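Local coordinates for protein PlaB phospholipase (Legionella pneumophila, PDB 6ZTI) that is a virulence-associated phospholipase of the alpha/beta hydrolase class whose activity is controlled by tetramerization mediated by NAD(H), at residues A372-F377 with G402-P407. Residues are numbered along the deposited sequence; the frame is centred on the assembly and turned at random.
Sequences ALPAGF and GGINTP. With SND (thionicotinamide-adenine-dinucleotide), chain J.
G403, in the last turn of helix 397-404, presents its CA to the ring of P374, whose CG comes within 3.7 Å. With no side chain at G403, the CG corner of the ring comes up to the helix backbone. One residue on, I404 turns CG1 to the CG-CD edge of the same ring, 3.9 Å from P374 CG, the two side chains crossing at about a right angle. With chi1 at -74°, CG1 is anti to the carbonyl carbon and is the branch that reaches the proline; I404 also rests on M409 and L440, while I399 and M400 of the helix cover more of P374. P374 in turn opens a type II beta turn running to F377, closed by the 3.2 Å hydrogen bond from F377 N to P374 O, with G376 taking the positive phi of its third position. This loop joins strands 358-364 and 378-383 of the mixed sheet, and the helix that backs it follows strand 390-396, the antiparallel neighbour of 378-383. The loop's other side lines a thio-NAD pocket: G376 N donates an almost straight hydrogen bond (170°) to the phosphate oxygen O2N at 2.9 Å, and L373 N a more bent one (144°) to the ribose O3D. F377 holds its ring with an edge to the ligand, CE1 3.6 Å from O5D and N9A near the ring plane, while L373 CB lies over one face toward the rim. R333 of a second subunit donates to L373 O, which places this pocket at a subunit interface. N405 ND2 is hydrogen-bonded to E401 OE2 and L440 O, fixing the chain just past the helix.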
loop_
_atom_site.group_PDB
_atom_site.type_symbol
_atom_site.label_atom_id
_atom_site.label_comp_id
_atom_site.label_asym_id
_atom_site.label_seq_id
_atom_site.Cartn_x
_atom_site.Cartn_y
_atom_site.Cartn_z
ATOM N N ALA B 372 18.692 23.817 20.975
ATOM C CA ALA B 372 19.415 25.081 20.928
ATOM C C ALA B 372 19.575 25.668 19.523
ATOM O O ALA B 372 20.315 26.639 19.359
ATOM C CB ALA B 372 20.793 24.910 21.559
ATOM N N LEU B 373 18.915 25.122 18.506
ATOM C CA LEU B 373 19.094 25.688 17.174
ATOM C C LEU B 373 18.583 27.134 17.135
ATOM O O LEU B 373 17.621 27.475 17.820
ATOM C CB LEU B 373 18.359 24.851 16.138
ATOM C CG LEU B 373 19.071 23.602 15.602
ATOM C CD1 LEU B 373 20.190 24.033 14.690
ATOM C CD2 LEU B 373 19.657 22.736 16.692
ATOM N N PRO B 374 19.201 28.010 16.344
ATOM C CA PRO B 374 18.650 29.367 16.197
ATOM C C PRO B 374 17.206 29.327 15.718
ATOM O O PRO B 374 16.852 28.533 14.849
ATOM C CB PRO B 374 19.569 30.017 15.160
ATOM C CG PRO B 374 20.862 29.290 15.305
ATOM C CD PRO B 374 20.469 27.857 15.614
ATOM N N ALA B 375 16.368 30.184 16.312
ATOM C CA ALA B 375 14.977 30.299 15.886
ATOM C C ALA B 375 14.896 30.758 14.435
ATOM O O ALA B 375 15.511 31.756 14.058
ATOM C CB ALA B 375 14.236 31.287 16.776
ATOM N N GLY B 376 14.107 30.048 13.630
ATOM C CA GLY B 376 14.013 30.335 12.210
ATOM C C GLY B 376 14.996 29.588 11.332
ATOM O O GLY B 376 15.070 29.874 10.132
ATOM N N PHE B 377 15.754 28.636 11.885
ATOM C CA PHE B 377 16.742 27.909 11.094
ATOM C C PHE B 377 16.116 27.097 9.960
ATOM O O PHE B 377 16.790 26.812 8.970
ATOM C CB PHE B 377 17.542 26.972 12.011
ATOM C CG PHE B 377 16.811 25.694 12.338
ATOM C CD1 PHE B 377 15.777 25.679 13.268
ATOM C CD2 PHE B 377 17.147 24.508 11.699
ATOM C CE1 PHE B 377 15.090 24.504 13.548
ATOM C CE2 PHE B 377 16.458 23.336 11.969
ATOM C CZ PHE B 377 15.447 23.323 12.898
ATOM N N GLY B 402 24.332 33.230 11.939
ATOM C CA GLY B 402 24.230 34.332 12.876
ATOM C C GLY B 402 23.956 33.873 14.292
ATOM O O GLY B 402 24.443 34.474 15.253
ATOM N N GLY B 403 23.192 32.799 14.447
ATOM C CA GLY B 403 22.838 32.340 15.774
ATOM C C GLY B 403 23.852 31.418 16.418
ATOM O O GLY B 403 23.951 31.360 17.644
ATOM N N ILE B 404 24.599 30.677 15.612
ATOM C CA ILE B 404 25.560 29.719 16.143
ATOM C C ILE B 404 26.913 30.377 16.389
ATOM O O ILE B 404 27.598 30.065 17.369
ATOM C CB ILE B 404 25.651 28.518 15.175
ATOM C CG1 ILE B 404 24.390 27.657 15.320
ATOM C CG2 ILE B 404 26.910 27.695 15.412
ATOM C CD1 ILE B 404 24.256 26.554 14.277
ATOM N N ASN B 405 27.308 31.323 15.541
ATOM C CA ASN B 405 28.627 31.948 15.671
ATOM C C ASN B 405 28.508 33.177 16.574
ATOM O O ASN B 405 28.690 34.323 16.162
ATOM C CB ASN B 405 29.199 32.299 14.303
ATOM C CG ASN B 405 29.723 31.079 13.548
ATOM O OD1 ASN B 405 30.008 30.038 14.137
ATOM N ND2 ASN B 405 29.850 31.209 12.236
ATOM N N THR B 406 28.198 32.902 17.834
ATOM C CA THR B 406 28.142 33.885 18.903
ATOM C C THR B 406 28.967 33.359 20.062
ATOM O O THR B 406 29.225 32.153 20.149
ATOM C CB THR B 406 26.710 34.160 19.388
ATOM O OG1 THR B 406 26.226 33.042 20.151
ATOM C CG2 THR B 406 25.773 34.422 18.214
ATOM N N PRO B 407 29.403 34.235 20.971
ATOM C CA PRO B 407 30.153 33.747 22.137
ATOM C C PRO B 407 29.439 32.638 22.887
ATOM O O PRO B 407 30.079 31.650 23.267
ATOM C CB PRO B 407 30.319 35.010 22.999
ATOM C CG PRO B 407 30.257 36.131 22.026
ATOM C CD PRO B 407 29.301 35.706 20.954
HETATM P PA SND J . 10.564 24.422 15.242
HETATM O O1A SND J . 10.875 23.818 16.585
HETATM O O2A SND J . 9.177 24.910 15.028
HETATM O O5B SND J . 10.925 23.337 14.098
HETATM C C5B SND J . 10.806 23.561 12.683
HETATM C C4B SND J . 10.933 22.200 12.039
HETATM O O4B SND J . 12.235 21.632 12.322
HETATM C C3B SND J . 9.939 21.168 12.548
HETATM O O3B SND J . 9.747 20.205 11.533
HETATM C C2B SND J . 10.676 20.560 13.735
HETATM O O2B SND J . 10.165 19.270 14.047
HETATM C C1B SND J . 12.097 20.503 13.168
HETATM N N9A SND J . 13.155 20.546 14.170
HETATM C C8A SND J . 13.203 21.311 15.307
HETATM N N7A SND J . 14.286 21.134 16.025
HETATM C C5A SND J . 15.004 20.185 15.310
HETATM C C6A SND J . 16.248 19.568 15.533
HETATM N N6A SND J . 17.010 19.803 16.600
HETATM N N1A SND J . 16.688 18.682 14.607
HETATM C C2A SND J . 15.922 18.434 13.540
HETATM N N3A SND J . 14.723 18.938 13.235
HETATM C C4A SND J . 14.318 19.816 14.163
HETATM O O3 SND J . 11.530 25.631 14.879
HETATM P PN SND J . 12.274 26.764 15.720
HETATM O O1N SND J . 11.379 27.237 16.802
HETATM O O2N SND J . 12.828 27.733 14.757
HETATM O O5D SND J . 13.431 25.892 16.393
HETATM C C5D SND J . 14.590 26.518 16.982
HETATM C C4D SND J . 15.093 25.648 18.108
HETATM O O4D SND J . 14.213 25.751 19.251
HETATM C C3D SND J . 15.189 24.157 17.799
HETATM O O3D SND J . 16.321 23.646 18.478
HETATM C C2D SND J . 13.917 23.590 18.423
HETATM O O2D SND J . 14.071 22.219 18.774
HETATM C C1D SND J . 13.814 24.466 19.659
HETATM N N1N SND J . 12.383 24.556 20.170
HETATM C C2N SND J . 12.124 24.160 21.427
HETATM C C3N SND J . 10.854 24.311 21.952
HETATM C C7N SND J . 10.536 23.880 23.338
HETATM S S7N SND J . 9.033 24.165 23.997
HETATM N N7N SND J . 11.489 23.267 24.009
HETATM C C4N SND J . 9.867 24.868 21.145
HETATM C C5N SND J . 10.161 25.249 19.851
HETATM C C6N SND J . 11.435 25.087 19.376
#